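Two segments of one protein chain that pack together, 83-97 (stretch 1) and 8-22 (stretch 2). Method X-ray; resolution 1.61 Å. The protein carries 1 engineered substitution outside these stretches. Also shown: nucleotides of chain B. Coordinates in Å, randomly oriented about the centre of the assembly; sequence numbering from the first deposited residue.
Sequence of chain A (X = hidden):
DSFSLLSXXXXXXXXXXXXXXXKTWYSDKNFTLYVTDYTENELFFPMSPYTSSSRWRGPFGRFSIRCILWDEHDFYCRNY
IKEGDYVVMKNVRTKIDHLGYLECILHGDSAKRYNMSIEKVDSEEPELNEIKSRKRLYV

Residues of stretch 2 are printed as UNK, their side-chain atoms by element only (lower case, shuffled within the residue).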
# COMPACT_ATOMS: atom_id res chain seq x y z
N GLU A 83 -2.91 10.26 -4.60
CA GLU A 83 -3.39 10.26 -3.23
C GLU A 83 -4.91 10.32 -3.20
O GLU A 83 -5.53 11.13 -3.91
CB GLU A 83 -2.77 11.46 -2.48
CG GLU A 83 -1.27 11.27 -2.36
CD GLU A 83 -0.51 12.36 -1.64
OE1 GLU A 83 0.73 12.17 -1.43
OE2 GLU A 83 -1.13 13.38 -1.26
N GLY A 84 -5.50 9.47 -2.38
CA GLY A 84 -6.95 9.35 -2.25
C GLY A 84 -7.56 8.30 -3.14
O GLY A 84 -8.70 7.84 -2.87
N ASP A 85 -6.84 7.86 -4.16
CA ASP A 85 -7.31 6.78 -5.00
C ASP A 85 -7.40 5.46 -4.21
O ASP A 85 -6.71 5.23 -3.20
CB ASP A 85 -6.39 6.55 -6.19
CG ASP A 85 -6.50 7.60 -7.25
OD1 ASP A 85 -7.43 8.44 -7.23
OD2 ASP A 85 -5.62 7.56 -8.15
N TYR A 86 -8.27 4.57 -4.69
CA TYR A 86 -8.32 3.20 -4.21
C TYR A 86 -7.60 2.31 -5.20
O TYR A 86 -7.63 2.56 -6.41
CB TYR A 86 -9.77 2.74 -4.03
CG TYR A 86 -10.51 3.56 -3.02
CD1 TYR A 86 -10.50 3.20 -1.69
CD2 TYR A 86 -11.22 4.67 -3.39
CE1 TYR A 86 -11.17 3.94 -0.75
CE2 TYR A 86 -11.89 5.43 -2.46
CZ TYR A 86 -11.87 5.05 -1.14
OH TYR A 86 -12.56 5.80 -0.19
N VAL A 87 -6.88 1.33 -4.68
CA VAL A 87 -6.11 0.42 -5.49
C VAL A 87 -6.41 -1.02 -5.07
O VAL A 87 -6.79 -1.30 -3.93
CB VAL A 87 -4.59 0.69 -5.45
CG1 VAL A 87 -4.23 2.06 -6.05
CG2 VAL A 87 -4.04 0.60 -4.06
N VAL A 88 -6.22 -1.94 -6.02
CA VAL A 88 -6.20 -3.37 -5.76
C VAL A 88 -4.83 -3.87 -6.19
O VAL A 88 -4.41 -3.65 -7.33
CB VAL A 88 -7.35 -4.13 -6.46
CG1 VAL A 88 -7.38 -3.92 -7.95
CG2 VAL A 88 -7.28 -5.61 -6.03
N MET A 89 -4.11 -4.48 -5.25
CA MET A 89 -2.77 -5.01 -5.48
C MET A 89 -2.89 -6.53 -5.43
O MET A 89 -3.45 -7.06 -4.49
CB MET A 89 -1.81 -4.45 -4.41
CG MET A 89 -1.80 -2.89 -4.55
SD MET A 89 -0.65 -1.94 -3.56
CE MET A 89 0.82 -2.69 -4.13
N LYS A 90 -2.40 -7.20 -6.46
CA LYS A 90 -2.57 -8.63 -6.62
C LYS A 90 -1.22 -9.30 -6.71
O LYS A 90 -0.34 -8.86 -7.45
CB LYS A 90 -3.41 -8.94 -7.87
CG LYS A 90 -4.85 -8.59 -7.70
CD LYS A 90 -5.66 -8.84 -8.95
CE LYS A 90 -7.06 -8.32 -8.81
NZ LYS A 90 -7.74 -8.19 -10.14
N ASN A 91 -1.01 -10.30 -5.84
CA ASN A 91 0.15 -11.17 -5.88
C ASN A 91 1.45 -10.40 -5.67
O ASN A 91 2.49 -10.75 -6.21
CB ASN A 91 0.18 -11.97 -7.18
CG ASN A 91 -1.08 -12.77 -7.35
OD1 ASN A 91 -1.50 -13.46 -6.43
ND2 ASN A 91 -1.74 -12.63 -8.49
N VAL A 92 1.40 -9.39 -4.83
CA VAL A 92 2.58 -8.62 -4.50
C VAL A 92 3.30 -9.28 -3.34
O VAL A 92 2.74 -10.07 -2.58
CB VAL A 92 2.22 -7.16 -4.21
CG1 VAL A 92 1.64 -6.51 -5.45
CG2 VAL A 92 1.24 -7.06 -3.05
N ARG A 93 4.59 -9.01 -3.29
CA ARG A 93 5.52 -9.61 -2.37
C ARG A 93 5.75 -8.69 -1.19
O ARG A 93 5.79 -7.47 -1.33
CB ARG A 93 6.81 -9.85 -3.13
CG ARG A 93 7.81 -10.60 -2.43
CD ARG A 93 7.45 -12.05 -2.36
NE ARG A 93 8.33 -12.59 -1.36
CZ ARG A 93 8.27 -13.79 -0.82
NH1 ARG A 93 7.34 -14.69 -1.17
NH2 ARG A 93 9.18 -14.05 0.10
N THR A 94 5.87 -9.27 0.00
CA THR A 94 6.23 -8.48 1.17
C THR A 94 7.62 -8.85 1.66
O THR A 94 8.14 -9.94 1.40
CB THR A 94 5.24 -8.71 2.30
OG1 THR A 94 5.36 -10.06 2.73
CG2 THR A 94 3.84 -8.47 1.84
N LYS A 95 8.24 -7.91 2.36
CA LYS A 95 9.54 -8.13 2.95
C LYS A 95 9.63 -7.28 4.21
O LYS A 95 8.70 -6.55 4.57
CB LYS A 95 10.68 -7.79 1.99
CG LYS A 95 10.71 -6.35 1.53
CD LYS A 95 11.90 -6.07 0.64
CE LYS A 95 13.17 -5.92 1.44
NZ LYS A 95 14.08 -4.97 0.77
N ILE A 96 10.77 -7.40 4.87
CA ILE A 96 11.09 -6.63 6.06
C ILE A 96 12.28 -5.76 5.71
O ILE A 96 13.22 -6.24 5.06
CB ILE A 96 11.42 -7.55 7.25
CG1 ILE A 96 10.20 -8.40 7.59
CG2 ILE A 96 11.88 -6.74 8.41
CD1 ILE A 96 9.06 -7.60 8.19
N ASP A 97 12.25 -4.50 6.12
CA ASP A 97 13.34 -3.61 5.78
C ASP A 97 14.44 -3.72 6.84
O ASP A 97 14.39 -4.55 7.75
CB ASP A 97 12.86 -2.17 5.57
CG ASP A 97 12.39 -1.46 6.83
OD1 ASP A 97 12.67 -1.91 7.95
OD2 ASP A 97 11.72 -0.39 6.71
N UNK A 8 -3.68 -8.88 8.25
CA UNK A 8 -3.42 -10.31 8.12
C UNK A 8 -2.14 -10.61 7.35
O UNK A 8 -1.71 -11.78 7.33
c UNK A 8 -4.60 -11.00 7.44
o UNK A 8 -7.23 -11.14 6.18
c UNK A 8 -5.90 -10.84 8.20
c UNK A 8 -7.12 -11.32 7.42
n UNK A 8 -8.05 -11.93 8.14
N UNK A 9 -1.53 -9.63 6.70
CA UNK A 9 -0.37 -9.97 5.90
C UNK A 9 0.85 -10.11 6.79
O UNK A 9 0.98 -9.52 7.87
c UNK A 9 0.72 -6.71 4.15
c UNK A 9 0.23 -7.59 5.26
c UNK A 9 -1.36 -8.90 3.87
c UNK A 9 -0.14 -8.96 4.76
N UNK A 10 1.75 -10.96 6.37
CA UNK A 10 2.97 -11.26 7.11
C UNK A 10 4.14 -11.12 6.17
O UNK A 10 3.98 -11.01 4.96
c UNK A 10 2.92 -12.68 7.69
o UNK A 10 2.78 -13.60 6.60
c UNK A 10 1.76 -12.84 8.67
N UNK A 11 5.35 -11.12 6.70
CA UNK A 11 6.52 -10.91 5.86
C UNK A 11 6.78 -12.11 4.97
O UNK A 11 6.47 -13.25 5.33
c UNK A 11 7.65 -10.72 6.87
c UNK A 11 5.71 -11.15 8.13
c UNK A 11 6.95 -10.38 8.14
N UNK A 12 7.34 -11.84 3.79
CA UNK A 12 7.86 -12.88 2.90
C UNK A 12 6.75 -13.80 2.41
O UNK A 12 6.87 -15.03 2.39
c UNK A 12 8.98 -13.62 3.60
c UNK A 12 11.35 -11.74 5.61
c UNK A 12 10.81 -11.79 3.49
c UNK A 12 10.04 -12.71 4.12
n UNK A 12 10.39 -12.64 5.45
n UNK A 12 11.62 -11.21 4.43
N UNK A 13 5.67 -13.19 1.98
CA UNK A 13 4.59 -13.92 1.34
C UNK A 13 4.13 -13.13 0.13
O UNK A 13 4.44 -11.94 -0.03
c UNK A 13 3.44 -14.18 2.29
n UNK A 13 1.18 -14.49 3.77
o UNK A 13 0.73 -12.29 3.88
c UNK A 13 1.42 -13.22 3.46
c UNK A 13 2.61 -12.94 2.57
N UNK A 14 3.42 -13.83 -0.74
CA UNK A 14 2.66 -13.19 -1.79
C UNK A 14 1.26 -12.90 -1.25
O UNK A 14 0.65 -13.76 -0.61
c UNK A 14 1.44 -13.93 -3.96
c UNK A 14 2.61 -14.13 -3.01
n UNK A 14 -0.57 -17.86 -4.51
n UNK A 14 -1.20 -15.73 -5.07
n UNK A 14 1.03 -16.24 -4.82
c UNK A 14 -0.24 -16.61 -4.80
c UNK A 14 1.49 -14.88 -5.15
N UNK A 15 0.74 -11.70 -1.49
CA UNK A 15 -0.59 -11.40 -1.00
C UNK A 15 -1.29 -10.47 -1.97
O UNK A 15 -0.69 -9.93 -2.91
c UNK A 15 -0.53 -10.80 0.39
s UNK A 15 0.38 -9.25 0.44
N UNK A 16 -2.60 -10.34 -1.76
CA UNK A 16 -3.46 -9.46 -2.51
C UNK A 16 -4.40 -8.72 -1.58
O UNK A 16 -4.90 -9.29 -0.62
c UNK A 16 -4.30 -10.28 -3.51
o UNK A 16 -3.47 -11.03 -4.37
N UNK A 17 -4.66 -7.44 -1.88
CA UNK A 17 -5.49 -6.62 -1.00
C UNK A 17 -6.02 -5.41 -1.73
O UNK A 17 -5.48 -4.98 -2.75
c UNK A 17 -2.22 -6.22 -0.01
c UNK A 17 -1.00 -5.59 -0.26
c UNK A 17 -2.17 -3.51 -0.53
c UNK A 17 -3.36 -4.14 -0.26
c UNK A 17 -3.40 -5.50 -0.03
c UNK A 17 -0.99 -4.23 -0.52
c UNK A 17 -4.71 -6.19 0.26
N UNK A 18 -7.08 -4.85 -1.17
CA UNK A 18 -7.64 -3.56 -1.55
C UNK A 18 -7.16 -2.53 -0.53
O UNK A 18 -7.06 -2.83 0.66
o UNK A 18 -11.52 -6.61 -5.71
c UNK A 18 -10.17 -3.81 -3.78
c UNK A 18 -9.18 -3.62 -1.51
c UNK A 18 -10.74 -4.52 -4.81
c UNK A 18 -9.79 -4.44 -2.63
c UNK A 18 -10.94 -5.89 -4.66
c UNK A 18 -10.02 -5.80 -2.49
c UNK A 18 -10.58 -6.53 -3.51
N UNK A 19 -6.89 -1.32 -0.99
CA UNK A 19 -6.41 -0.29 -0.07
C UNK A 19 -6.67 1.09 -0.65
O UNK A 19 -6.92 1.26 -1.85
c UNK A 19 -4.92 -0.47 0.19
N UNK A 20 -6.60 2.08 0.23
CA UNK A 20 -6.66 3.47 -0.16
C UNK A 20 -5.26 4.08 -0.08
O UNK A 20 -4.50 3.82 0.86
c UNK A 20 -8.95 6.41 0.85
c UNK A 20 -7.85 5.64 0.16
c UNK A 20 -7.61 4.26 0.73
n UNK A 20 -9.55 7.35 0.10
o UNK A 20 -9.21 6.24 2.03
N UNK A 21 -4.92 4.87 -1.10
CA UNK A 21 -3.62 5.51 -1.19
C UNK A 21 -3.63 6.76 -0.32
O UNK A 21 -4.42 7.69 -0.55
c UNK A 21 -3.25 5.85 -2.64
c UNK A 21 -3.21 4.62 -3.46
c UNK A 21 -1.91 6.57 -2.67
N UNK A 22 -2.69 6.82 0.62
CA UNK A 22 -2.56 7.97 1.50
C UNK A 22 -1.52 8.95 0.99
O UNK A 22 -1.73 10.16 1.04
c UNK A 22 -3.27 6.58 3.52
c UNK A 22 -4.66 7.21 3.56
c UNK A 22 -2.21 7.51 2.93
c UNK A 22 -2.01 8.73 3.81
P DT B 4 17.75 7.39 5.10
OP1 DT B 4 17.96 8.83 5.16
OP2 DT B 4 18.68 6.51 5.77
O5' DT B 4 16.30 7.18 5.71
C5' DT B 4 15.16 7.66 5.02
C4' DT B 4 13.89 7.25 5.73
O4' DT B 4 13.69 5.83 5.57
C3' DT B 4 13.87 7.51 7.24
O3' DT B 4 12.53 7.81 7.63
C2' DT B 4 14.24 6.16 7.81
C1' DT B 4 13.52 5.23 6.84
N1 DT B 4 14.05 3.86 6.77
C2 DT B 4 13.16 2.82 6.79
O2 DT B 4 11.96 2.97 6.80
N3 DT B 4 13.74 1.58 6.70
C4 DT B 4 15.08 1.29 6.64
O4 DT B 4 15.45 0.12 6.58
C5 DT B 4 15.96 2.43 6.63
C7 DT B 4 17.44 2.20 6.56
C6 DT B 4 15.41 3.64 6.72
P DG B 2 20.95 -0.53 -3.98
OP1 DG B 2 22.09 0.13 -4.65
OP2 DG B 2 21.18 -1.58 -2.97
O5' DG B 2 20.06 0.60 -3.32
C5' DG B 2 19.68 1.75 -4.08
C4' DG B 2 18.58 2.48 -3.35
O4' DG B 2 17.29 1.90 -3.62
C3' DG B 2 18.69 2.42 -1.83
O3' DG B 2 19.62 3.43 -1.48
C2' DG B 2 17.27 2.73 -1.41
C1' DG B 2 16.44 2.06 -2.48
N9 DG B 2 15.94 0.74 -2.12
C8 DG B 2 16.45 -0.45 -2.55
N7 DG B 2 15.81 -1.49 -2.08
C5 DG B 2 14.84 -0.94 -1.27
C6 DG B 2 13.85 -1.58 -0.49
O6 DG B 2 13.62 -2.79 -0.38
N1 DG B 2 13.07 -0.66 0.20
C2 DG B 2 13.20 0.70 0.12
N2 DG B 2 12.34 1.42 0.84
N3 DG B 2 14.13 1.31 -0.61
C4 DG B 2 14.90 0.43 -1.27
O HOH W 1 -11.94 5.65 2.33

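Position 8 has three carbons, the third carrying an oxygen and a nitrogen, out of reach of stretch 1: glutamine, Q8, exposed, as suits an amide. Position 9 has four carbons, forked at the first, the longer arm ending near T94 CG2: isoleucine, I9, apolar and buried. Position 10, one carbon bearing an oxygen and a carbon, points away: threonine, T10, its polar side chain exposed while its backbone O accepts from T94 OG1 (2.8 Å).

At position 11 three carbons close a ring onto the backbone nitrogen and meet I96 CD1: proline, P11, whose apolar ring offers I96 a surface (CG to I96 CD1, 3.5 Å). Position 12 carries a five-membered ring of three carbons and two nitrogens near K95 and I96: histidine, H12, its flat ring lying along the backbone there. Position 13, three carbons ending in oxygen and nitrogen, points away: glutamine, Q13, whose OE1 accepts from T10 N (3.0 Å), bracing the loop.

Position 14 has three carbons, a nitrogen, then a carbon with two more nitrogens, reaching N91 OD1: arginine, R14, long enough for NH1 to donate to N91 OD1 at 2.7 Å. Position 15, one carbon and a sulfur near T94 CG2, is cysteine, C15, compact and buried. Position 16, one carbon and an oxygen beside N91 N, is serine, S16; its OG accepts from N91 N (3.0 Å) where stretch 1 turns its corner.

Position 17 bears a six-carbon ring with M89 CB over its face and V92 CG2 nearby: phenylalanine, F17, filling a buried apolar site. Position 18 adds an oxygen to such a ring, under V88 CG2: tyrosine, Y18, whose flat ring gives V88 a face to lie on. Position 19 has one carbon, beside V87: alanine, A19, small and buried.

Position 20, three carbons with a terminal oxygen and nitrogen, reaches G84 O and the Y86 ring: glutamine, Q20. NE2 donates to G84 O (3.1 Å), CG lies over the ring, and a water joins OE1 to Y86 OH. Position 21, a carbon bearing two carbons, packs on V87 CG1: valine, V21, apolar and buried. Position 22, four carbons forked at the first, points away: isoleucine, I22, meeting stretch 1 through its backbone, O 3.6 Å from E83 CG.

The contact is an antiparallel pairing. Reciprocal backbone bonds link V87 with A19, M89 with F17 and V92 with C15; a bulge shifts the register by one between the last two pairs. These six share a buried face, whereas Y86, V88 and R93 share the more open one with Q20, Y18 and R14.

Stretch 2 8-22: QITPHQRCSFYAQVI
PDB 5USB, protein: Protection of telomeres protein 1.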